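Local coordinates for protein luciferase-like monooxygenase (Streptomyces bottropensis, PDB 7BIP) that probably acts as a monooxygenase in the biosynthesis of the aromatic polyketide rishirilide, incorporating oxygen from O2 into its substrate, at residues H38-Y46 with S54-A62; R27-F37 with F332-A343. One frame throughout, in Å; residues are numbered along the deposited sequence.

Contact 1 (H38-Y46 with S54-A62); sequences HHVKTVEHY and SPDPVTFLA
Val40 opens the contact on the strand 39-42. Its CG1 meets the Phe60 ring at the edge, near the ring plane, 4.2 Å from CE2. Its carbonyl O lies against Leu61 CD2. Thr42 is the next residue to face the helix. Its methyl CG2 packs on Pro57 CB at 3.6 Å and also touches Phe60 and Leu61. OG1 lies anti to the backbone N (chi1 -165°), which turns CG2 to this apolar group. OG1 bonds to the carbonyl O of Leu7, and one water links it to Ser54 OG. Strand 39-42, helix 57-67 and strand 72-78 form a beta-alpha-beta unit of the TIM barrel, and the contact packs the start of this helix on the strand before it. Past the strand end, Val43 O accepts a 2.6 Å hydrogen bond from Ser54 OG. The donor is tilted 27° from the carbonyl plane. Glu44 lays CB on Pro57 CD at 3.5 Å, and its CA-H points to Ser54 O. Its extended chain takes the carboxylate past Pro55 O, and OE1 accepts from Leu79 N. His45 N donates to Ser54 O at 3.0 Å, from above the carbonyl plane. In return, His45 O receives a CA-H contact from Pro55. The His45 ring leads off from segment 54-62, and its ND1 bonds to Glu115. Tyr46 lays one ring face, toward the rim, over Pro55 CA, while CE1 touches Pro55 CB at 3.7 Å. Its hydroxyl lies very close to Glu44 OE2, a bond of doubtful length, and bonds weakly to Lys87 of the second subunit.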
loop_
_atom_site.group_PDB
_atom_site.type_symbol
_atom_site.label_atom_id
_atom_site.label_comp_id
_atom_site.label_asym_id
_atom_site.label_seq_id
_atom_site.Cartn_x
_atom_site.Cartn_y
_atom_site.Cartn_z
ATOM N N HIS A 38 -14.764 2.886 16.360
ATOM C CA HIS A 38 -15.194 3.611 15.164
ATOM C C HIS A 38 -14.205 3.460 14.007
ATOM O O HIS A 38 -14.621 3.352 12.847
ATOM C CB HIS A 38 -15.394 5.090 15.519
ATOM C CG HIS A 38 -15.677 5.970 14.341
ATOM N ND1 HIS A 38 -14.732 6.815 13.800
ATOM C CD2 HIS A 38 -16.801 6.140 13.606
ATOM C CE1 HIS A 38 -15.262 7.470 12.781
ATOM N NE2 HIS A 38 -16.515 7.075 12.642
ATOM N N HIS A 39 -12.904 3.452 14.288
ATOM C CA HIS A 39 -11.913 3.479 13.215
ATOM C C HIS A 39 -10.588 2.907 13.704
ATOM O O HIS A 39 -10.376 2.703 14.902
ATOM C CB HIS A 39 -11.707 4.904 12.688
ATOM C CG HIS A 39 -11.089 5.828 13.690
ATOM N ND1 HIS A 39 -11.827 6.746 14.402
ATOM C CD2 HIS A 39 -9.803 5.983 14.092
ATOM C CE1 HIS A 39 -11.025 7.425 15.206
ATOM N NE2 HIS A 39 -9.793 6.982 15.037
ATOM N N VAL A 40 -9.700 2.656 12.738
ATOM C CA VAL A 40 -8.288 2.351 12.953
ATOM C C VAL A 40 -7.481 3.384 12.170
ATOM O O VAL A 40 -7.705 3.569 10.966
ATOM C CB VAL A 40 -7.928 0.924 12.485
ATOM C CG1 VAL A 40 -6.427 0.686 12.603
ATOM C CG2 VAL A 40 -8.701 -0.127 13.302
ATOM N N LYS A 41 -6.557 4.058 12.847
ATOM C CA LYS A 41 -5.751 5.115 12.248
ATOM C C LYS A 41 -4.279 4.718 12.314
ATOM O O LYS A 41 -3.867 4.000 13.223
ATOM C CB LYS A 41 -5.986 6.449 12.999
ATOM C CG LYS A 41 -5.123 7.631 12.557
ATOM C CD LYS A 41 -5.537 8.897 13.315
ATOM C CE LYS A 41 -6.878 9.436 12.833
ATOM N NZ LYS A 41 -7.372 10.489 13.796
ATOM N N THR A 42 -3.483 5.154 11.340
ATOM C CA THR A 42 -2.037 5.087 11.502
ATOM C C THR A 42 -1.406 6.251 10.751
ATOM O O THR A 42 -2.098 7.065 10.132
ATOM C CB THR A 42 -1.472 3.727 11.058
ATOM O OG1 THR A 42 -0.137 3.594 11.568
ATOM C CG2 THR A 42 -1.441 3.610 9.537
ATOM N N VAL A 43 -0.072 6.306 10.787
ATOM C CA VAL A 43 0.677 7.518 10.483
ATOM C C VAL A 43 1.650 7.268 9.328
ATOM O O VAL A 43 1.815 6.147 8.854
ATOM C CB VAL A 43 1.443 8.023 11.717
ATOM C CG1 VAL A 43 0.515 8.042 12.916
ATOM C CG2 VAL A 43 2.641 7.118 11.979
ATOM N N GLU A 44 2.297 8.348 8.877
ATOM C CA GLU A 44 3.375 8.276 7.888
ATOM C C GLU A 44 4.606 8.968 8.458
ATOM O O GLU A 44 4.560 10.167 8.758
ATOM C CB GLU A 44 2.983 8.942 6.563
ATOM C CG GLU A 44 4.082 8.846 5.494
ATOM C CD GLU A 44 3.679 9.458 4.165
ATOM O OE1 GLU A 44 2.484 9.784 3.998
ATOM O OE2 GLU A 44 4.561 9.623 3.287
ATOM N N HIS A 45 5.706 8.221 8.591
ATOM C CA HIS A 45 6.981 8.785 9.037
ATOM C C HIS A 45 8.125 7.937 8.497
ATOM O O HIS A 45 7.951 6.757 8.188
ATOM C CB HIS A 45 7.085 8.848 10.558
ATOM C CG HIS A 45 6.532 10.103 11.142
ATOM N ND1 HIS A 45 6.983 11.353 10.776
ATOM C CD2 HIS A 45 5.545 10.306 12.045
ATOM C CE1 HIS A 45 6.309 12.273 11.442
ATOM N NE2 HIS A 45 5.425 11.665 12.212
ATOM N N TYR A 46 9.318 8.545 8.419
ATOM C CA TYR A 46 10.485 7.888 7.834
ATOM C C TYR A 46 11.692 7.931 8.765
ATOM O O TYR A 46 11.947 8.947 9.421
ATOM C CB TYR A 46 10.874 8.535 6.495
ATOM C CG TYR A 46 9.755 8.541 5.490
ATOM C CD1 TYR A 46 9.655 7.548 4.522
ATOM C CD2 TYR A 46 8.786 9.537 5.516
ATOM C CE1 TYR A 46 8.609 7.555 3.594
ATOM C CE2 TYR A 46 7.750 9.559 4.602
ATOM C CZ TYR A 46 7.666 8.566 3.646
ATOM O OH TYR A 46 6.626 8.600 2.742
ATOM N N SER A 54 6.248 2.988 9.921
ATOM C CA SER A 54 5.123 3.243 9.027
ATOM C C SER A 54 5.463 4.321 7.994
ATOM O O SER A 54 4.910 5.428 8.025
ATOM C CB SER A 54 3.883 3.620 9.833
ATOM O OG SER A 54 2.769 3.690 8.949
ATOM N N PRO A 55 6.333 4.007 7.026
ATOM C CA PRO A 55 6.584 4.960 5.925
ATOM C C PRO A 55 5.429 5.062 4.940
ATOM O O PRO A 55 5.404 6.019 4.154
ATOM C CB PRO A 55 7.841 4.391 5.247
ATOM C CG PRO A 55 7.802 2.913 5.556
ATOM C CD PRO A 55 7.189 2.807 6.934
ATOM N N ASP A 56 4.472 4.137 4.976
ATOM C CA ASP A 56 3.355 4.136 4.027
ATOM C C ASP A 56 2.104 3.634 4.743
ATOM O O ASP A 56 1.845 2.427 4.798
ATOM C CB ASP A 56 3.666 3.266 2.809
ATOM C CG ASP A 56 2.728 3.514 1.659
ATOM O OD1 ASP A 56 2.900 4.526 0.952
ATOM O OD2 ASP A 56 1.825 2.690 1.452
ATOM N N PRO A 57 1.308 4.547 5.311
ATOM C CA PRO A 57 0.113 4.114 6.055
ATOM C C PRO A 57 -0.873 3.342 5.203
ATOM O O PRO A 57 -1.559 2.455 5.725
ATOM C CB PRO A 57 -0.491 5.439 6.549
ATOM C CG PRO A 57 0.078 6.478 5.619
ATOM C CD PRO A 57 1.470 6.007 5.346
ATOM N N VAL A 58 -0.965 3.653 3.908
ATOM C CA VAL A 58 -1.914 2.948 3.049
ATOM C C VAL A 58 -1.612 1.452 3.024
ATOM O O VAL A 58 -2.530 0.630 2.952
ATOM C CB VAL A 58 -1.899 3.561 1.635
ATOM C CG1 VAL A 58 -2.654 2.678 0.630
ATOM C CG2 VAL A 58 -2.482 4.954 1.682
ATOM N N THR A 59 -0.321 1.071 3.065
ATOM C CA THR A 59 0.032 -0.350 3.011
ATOM C C THR A 59 -0.481 -1.083 4.243
ATOM O O THR A 59 -1.071 -2.167 4.129
ATOM C CB THR A 59 1.554 -0.519 2.881
ATOM O OG1 THR A 59 1.992 0.059 1.644
ATOM C CG2 THR A 59 1.952 -2.002 2.891
ATOM N N PHE A 60 -0.308 -0.486 5.428
ATOM C CA PHE A 60 -0.886 -1.095 6.622
ATOM C C PHE A 60 -2.411 -1.082 6.571
ATOM O O PHE A 60 -3.066 -2.076 6.916
ATOM C CB PHE A 60 -0.413 -0.385 7.890
ATOM C CG PHE A 60 -1.118 -0.881 9.116
ATOM C CD1 PHE A 60 -0.727 -2.076 9.696
ATOM C CD2 PHE A 60 -2.207 -0.199 9.643
ATOM C CE1 PHE A 60 -1.387 -2.588 10.810
ATOM C CE2 PHE A 60 -2.879 -0.696 10.765
ATOM C CZ PHE A 60 -2.461 -1.896 11.348
ATOM N N LEU A 61 -3.001 0.057 6.203
ATOM C CA LEU A 61 -4.459 0.151 6.268
ATOM C C LEU A 61 -5.149 -0.772 5.257
ATOM O O LEU A 61 -6.281 -1.193 5.494
ATOM C CB LEU A 61 -4.903 1.600 6.072
ATOM C CG LEU A 61 -4.497 2.549 7.203
ATOM C CD1 LEU A 61 -4.750 3.988 6.777
ATOM C CD2 LEU A 61 -5.212 2.208 8.524
ATOM N N ALA A 62 -4.501 -1.108 4.133
ATOM C CA ALA A 62 -5.107 -2.087 3.229
ATOM C C ALA A 62 -5.153 -3.472 3.868
ATOM O O ALA A 62 -6.160 -4.188 3.752
ATOM C CB ALA A 62 -4.345 -2.119 1.904
HETATM O O HOH W 1 1.362 1.515 10.043
#

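Contact 2 (R27-F37 with F332-A343); sequences RLAELADELGF and FEESARTMRLFA
Helices 27-35 and 332-343 run nearly parallel, at 11°, with their axes 10.5 Å apart at closest approach. No hydrogen bond crosses between them, and the packing is mostly apolar. Arg27 CG meets the Phe332 ring obliquely, 3.5 Å from CZ. With CG anti to the backbone N and a bend at chi2 (51°), the chain then turns back along its own helix. There NH1 makes salt bridges to Glu30 OE1 and, at 2.9 Å, to Glu34 OE2, both in the guanidinium plane. A methionine in its place would probably leave Glu34 without this salt-bridge mate and Glu30 to its other partner, Arg67. Leu28 is a knob in a hole formed by Phe332, Ser335, Ala336 and Met339. Its CD2 approaches Phe332 CE1 to 3.6 Å and lies beside the Met339 sulfur. Met339 is the reciprocal knob, among Leu28, Leu31, Ala32 and Leu35. Its chain bends at the sulfur (chi3 65°), which brings CE against the backbone of helix 27-35, 3.3 Å from Ala32 N. Leu31 CD2 lies over one face of the Arg340 guanidinium, and CD1 comes 3.8 Å from Arg340 NH2. Leu35 CB meets Ala343 CB at 3.8 Å. Gly36, with positive phi, forms a Schellman motif after the first helix; its backbone angles call for glycine. Phe37 follows and turns its ring edge to Met339 O, 3.5 Å from CZ. Its ring meets that of Phe342 obliquely. Beneath the pair lies the barrel sheet: Ala29 and Ala32 pack on strand 39-42, Phe37 and Phe342 touch strand 320-324, and Phe342 also reaches strand 228-236.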
loop_
_atom_site.group_PDB
_atom_site.type_symbol
_atom_site.label_atom_id
_atom_site.label_comp_id
_atom_site.label_asym_id
_atom_site.label_seq_id
_atom_site.Cartn_x
_atom_site.Cartn_y
_atom_site.Cartn_z
ATOM N N ARG A 27 -3.741 -7.469 14.705
ATOM C CA ARG A 27 -4.655 -8.073 15.670
ATOM C C ARG A 27 -5.407 -7.008 16.462
ATOM O O ARG A 27 -6.592 -7.191 16.779
ATOM C CB ARG A 27 -3.891 -9.013 16.602
ATOM C CG ARG A 27 -4.736 -9.685 17.684
ATOM C CD ARG A 27 -5.975 -10.358 17.111
ATOM N NE ARG A 27 -6.929 -10.696 18.174
ATOM C CZ ARG A 27 -8.234 -10.832 17.988
ATOM N NH1 ARG A 27 -8.756 -10.668 16.779
ATOM N NH2 ARG A 27 -9.022 -11.133 19.012
ATOM N N LEU A 28 -4.746 -5.880 16.782
ATOM C CA LEU A 28 -5.456 -4.784 17.442
ATOM C C LEU A 28 -6.505 -4.169 16.521
ATOM O O LEU A 28 -7.577 -3.750 16.981
ATOM C CB LEU A 28 -4.467 -3.719 17.922
ATOM C CG LEU A 28 -3.508 -4.200 19.021
ATOM C CD1 LEU A 28 -2.386 -3.216 19.232
ATOM C CD2 LEU A 28 -4.246 -4.441 20.334
ATOM N N ALA A 29 -6.203 -4.078 15.225
ATOM C CA ALA A 29 -7.212 -3.644 14.263
ATOM C C ALA A 29 -8.411 -4.591 14.255
ATOM O O ALA A 29 -9.564 -4.141 14.207
ATOM C CB ALA A 29 -6.584 -3.544 12.870
ATOM N N GLU A 30 -8.159 -5.905 14.306
ATOM C CA GLU A 30 -9.250 -6.881 14.420
ATOM C C GLU A 30 -10.038 -6.686 15.709
ATOM O O GLU A 30 -11.272 -6.763 15.710
ATOM C CB GLU A 30 -8.687 -8.303 14.368
ATOM C CG GLU A 30 -8.156 -8.721 12.984
ATOM C CD GLU A 30 -7.383 -10.037 13.027
ATOM O OE1 GLU A 30 -7.280 -10.634 14.116
ATOM O OE2 GLU A 30 -6.880 -10.491 11.977
ATOM N N LEU A 31 -9.338 -6.447 16.820
ATOM C CA LEU A 31 -10.029 -6.218 18.083
ATOM C C LEU A 31 -10.859 -4.938 18.037
ATOM O O LEU A 31 -11.964 -4.890 18.586
ATOM C CB LEU A 31 -9.014 -6.186 19.224
ATOM C CG LEU A 31 -9.600 -6.237 20.634
ATOM C CD1 LEU A 31 -10.239 -7.602 20.904
ATOM C CD2 LEU A 31 -8.508 -5.950 21.662
ATOM N N ALA A 32 -10.351 -3.886 17.384
ATOM C CA ALA A 32 -11.161 -2.684 17.186
ATOM C C ALA A 32 -12.466 -3.021 16.464
ATOM O O ALA A 32 -13.550 -2.558 16.847
ATOM C CB ALA A 32 -10.360 -1.645 16.394
ATOM N N ASP A 33 -12.365 -3.818 15.401
ATOM C CA ASP A 33 -13.540 -4.288 14.667
ATOM C C ASP A 33 -14.508 -5.034 15.585
ATOM O O ASP A 33 -15.703 -4.727 15.636
ATOM C CB ASP A 33 -13.066 -5.185 13.521
ATOM C CG ASP A 33 -14.025 -5.221 12.344
ATOM O OD1 ASP A 33 -14.624 -4.179 12.028
ATOM O OD2 ASP A 33 -14.141 -6.298 11.721
ATOM N N GLU A 34 -13.995 -6.008 16.334
ATOM C CA GLU A 34 -14.850 -6.873 17.142
ATOM C C GLU A 34 -15.525 -6.102 18.267
ATOM O O GLU A 34 -16.699 -6.338 18.569
ATOM C CB GLU A 34 -14.026 -8.021 17.721
ATOM C CG GLU A 34 -13.403 -8.940 16.676
ATOM C CD GLU A 34 -12.277 -9.799 17.244
ATOM O OE1 GLU A 34 -12.080 -9.792 18.481
ATOM O OE2 GLU A 34 -11.596 -10.486 16.451
ATOM N N LEU A 35 -14.798 -5.169 18.891
ATOM C CA LEU A 35 -15.295 -4.487 20.082
ATOM C C LEU A 35 -16.177 -3.287 19.764
ATOM O O LEU A 35 -16.770 -2.728 20.689
ATOM C CB LEU A 35 -14.126 -4.033 20.969
ATOM C CG LEU A 35 -13.283 -5.136 21.619
ATOM C CD1 LEU A 35 -12.125 -4.531 22.403
ATOM C CD2 LEU A 35 -14.156 -6.000 22.527
ATOM N N GLY A 36 -16.279 -2.879 18.501
ATOM C CA GLY A 36 -17.185 -1.805 18.137
ATOM C C GLY A 36 -16.578 -0.423 18.099
ATOM O O GLY A 36 -17.320 0.563 18.165
ATOM N N PHE A 37 -15.257 -0.316 18.006
ATOM C CA PHE A 37 -14.615 0.977 17.838
ATOM C C PHE A 37 -14.934 1.566 16.466
ATOM O O PHE A 37 -15.334 0.865 15.529
ATOM C CB PHE A 37 -13.103 0.845 18.033
ATOM C CG PHE A 37 -12.700 0.679 19.476
ATOM C CD1 PHE A 37 -12.441 1.792 20.260
ATOM C CD2 PHE A 37 -12.612 -0.585 20.055
ATOM C CE1 PHE A 37 -12.080 1.662 21.593
ATOM C CE2 PHE A 37 -12.242 -0.723 21.406
ATOM C CZ PHE A 37 -11.981 0.408 22.167
ATOM N N PHE A 332 1.637 -6.471 23.651
ATOM C CA PHE A 332 0.344 -6.504 22.986
ATOM C C PHE A 332 -0.782 -6.671 24.000
ATOM O O PHE A 332 -1.835 -6.036 23.879
ATOM C CB PHE A 332 0.322 -7.634 21.949
ATOM C CG PHE A 332 -1.060 -8.064 21.555
ATOM C CD1 PHE A 332 -1.732 -7.411 20.529
ATOM C CD2 PHE A 332 -1.697 -9.108 22.213
ATOM C CE1 PHE A 332 -3.011 -7.797 20.175
ATOM C CE2 PHE A 332 -2.983 -9.487 21.870
ATOM C CZ PHE A 332 -3.640 -8.836 20.848
ATOM N N GLU A 333 -0.574 -7.513 25.020
ATOM C CA GLU A 333 -1.655 -7.806 25.958
ATOM C C GLU A 333 -2.106 -6.552 26.702
ATOM O O GLU A 333 -3.277 -6.450 27.095
ATOM C CB GLU A 333 -1.212 -8.892 26.950
ATOM C CG GLU A 333 -0.996 -10.272 26.330
ATOM C CD GLU A 333 0.287 -10.377 25.501
ATOM O OE1 GLU A 333 1.163 -9.487 25.607
ATOM O OE2 GLU A 333 0.413 -11.359 24.739
ATOM N N GLU A 334 -1.197 -5.595 26.898
ATOM C CA GLU A 334 -1.538 -4.347 27.574
ATOM C C GLU A 334 -2.310 -3.416 26.648
ATOM O O GLU A 334 -3.273 -2.770 27.075
ATOM C CB GLU A 334 -0.265 -3.672 28.100
ATOM C CG GLU A 334 0.259 -4.347 29.378
ATOM C CD GLU A 334 1.597 -3.815 29.861
ATOM O OE1 GLU A 334 1.869 -2.604 29.711
ATOM O OE2 GLU A 334 2.386 -4.628 30.391
ATOM N N SER A 335 -1.911 -3.342 25.376
ATOM C CA SER A 335 -2.718 -2.599 24.412
ATOM C C SER A 335 -4.120 -3.194 24.301
ATOM O O SER A 335 -5.124 -2.470 24.250
ATOM C CB SER A 335 -2.036 -2.610 23.047
ATOM O OG SER A 335 -0.727 -2.061 23.144
ATOM N N ALA A 336 -4.207 -4.516 24.270
ATOM C CA ALA A 336 -5.504 -5.171 24.146
ATOM C C ALA A 336 -6.353 -4.954 25.395
ATOM O O ALA A 336 -7.570 -4.754 25.297
ATOM C CB ALA A 336 -5.296 -6.663 23.880
ATOM N N ARG A 337 -5.723 -4.976 26.576
ATOM C CA ARG A 337 -6.447 -4.698 27.817
ATOM C C ARG A 337 -7.030 -3.293 27.804
ATOM O O ARG A 337 -8.190 -3.091 28.187
ATOM C CB ARG A 337 -5.526 -4.880 29.029
ATOM C CG ARG A 337 -6.179 -4.438 30.343
ATOM C CD ARG A 337 -5.287 -4.748 31.547
ATOM N NE ARG A 337 -4.094 -3.922 31.557
ATOM C CZ ARG A 337 -3.184 -3.950 32.522
ATOM N NH1 ARG A 337 -3.334 -4.792 33.551
ATOM N NH2 ARG A 337 -2.126 -3.159 32.451
ATOM N N THR A 338 -6.240 -2.309 27.354
ATOM C CA THR A 338 -6.738 -0.944 27.236
ATOM C C THR A 338 -7.984 -0.905 26.370
ATOM O O THR A 338 -8.990 -0.285 26.733
ATOM C CB THR A 338 -5.657 -0.035 26.639
ATOM O OG1 THR A 338 -4.598 0.149 27.584
ATOM C CG2 THR A 338 -6.237 1.337 26.272
ATOM N N MET A 339 -7.938 -1.581 25.216
ATOM C CA MET A 339 -9.084 -1.545 24.318
ATOM C C MET A 339 -10.281 -2.264 24.925
ATOM O O MET A 339 -11.413 -1.780 24.817
ATOM C CB MET A 339 -8.706 -2.143 22.966
ATOM C CG MET A 339 -7.739 -1.266 22.188
ATOM S SD MET A 339 -7.171 -2.116 20.714
ATOM C CE MET A 339 -8.692 -2.261 19.787
ATOM N N ARG A 340 -10.050 -3.411 25.574
ATOM C CA ARG A 340 -11.158 -4.155 26.170
ATOM C C ARG A 340 -11.808 -3.374 27.308
ATOM O O ARG A 340 -13.040 -3.360 27.428
ATOM C CB ARG A 340 -10.675 -5.521 26.658
ATOM C CG ARG A 340 -10.333 -6.466 25.515
ATOM C CD ARG A 340 -10.276 -7.924 25.943
ATOM N NE ARG A 340 -10.080 -8.793 24.783
ATOM C CZ ARG A 340 -8.908 -9.307 24.426
ATOM N NH1 ARG A 340 -7.823 -9.052 25.149
ATOM N NH2 ARG A 340 -8.821 -10.082 23.352
ATOM N N LEU A 341 -11.008 -2.706 28.145
ATOM C CA LEU A 341 -11.589 -1.926 29.234
ATOM C C LEU A 341 -12.359 -0.727 28.696
ATOM O O LEU A 341 -13.435 -0.393 29.202
ATOM C CB LEU A 341 -10.492 -1.474 30.203
ATOM C CG LEU A 341 -9.911 -2.552 31.121
ATOM C CD1 LEU A 341 -8.690 -2.002 31.883
ATOM C CD2 LEU A 341 -10.957 -3.092 32.094
ATOM N N PHE A 342 -11.823 -0.072 27.664
ATOM C CA PHE A 342 -12.531 1.052 27.072
ATOM C C PHE A 342 -13.850 0.596 26.473
ATOM O O PHE A 342 -14.876 1.258 26.638
ATOM C CB PHE A 342 -11.663 1.726 26.005
ATOM C CG PHE A 342 -12.099 3.120 25.664
ATOM C CD1 PHE A 342 -11.445 4.218 26.206
ATOM C CD2 PHE A 342 -13.172 3.343 24.810
ATOM C CE1 PHE A 342 -11.853 5.507 25.901
ATOM C CE2 PHE A 342 -13.573 4.637 24.504
ATOM C CZ PHE A 342 -12.918 5.710 25.056
ATOM N N ALA A 343 -13.840 -0.543 25.783
ATOM C CA ALA A 343 -15.055 -1.025 25.136
ATOM C C ALA A 343 -16.123 -1.399 26.156
ATOM O O ALA A 343 -17.313 -1.129 25.948
ATOM C CB ALA A 343 -14.723 -2.216 24.238
#

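Overall arrangement
From the N terminus, strand 2-6 leads to helix 18-35, which supplies the first half of contact 2. The chain turns directly into strand 39-42 and contact 1. Seven residues separate the two segments of contact 1, and the loop brings the chain back to helix 57-67, so this contact closes a short loop. Contact 2 closes much later: 294 residues separate its segments, and helix 332-345 returns beside helix 18-35. Contact 1 therefore lies wholly within the long span of contact 2. One is local to a beta-alpha-beta unit; the other joins the first and last parts of the barrel. Their centres are 17 Å apart, and Val40 CG2 bridges them, 3.8 Å from Ala32 CB.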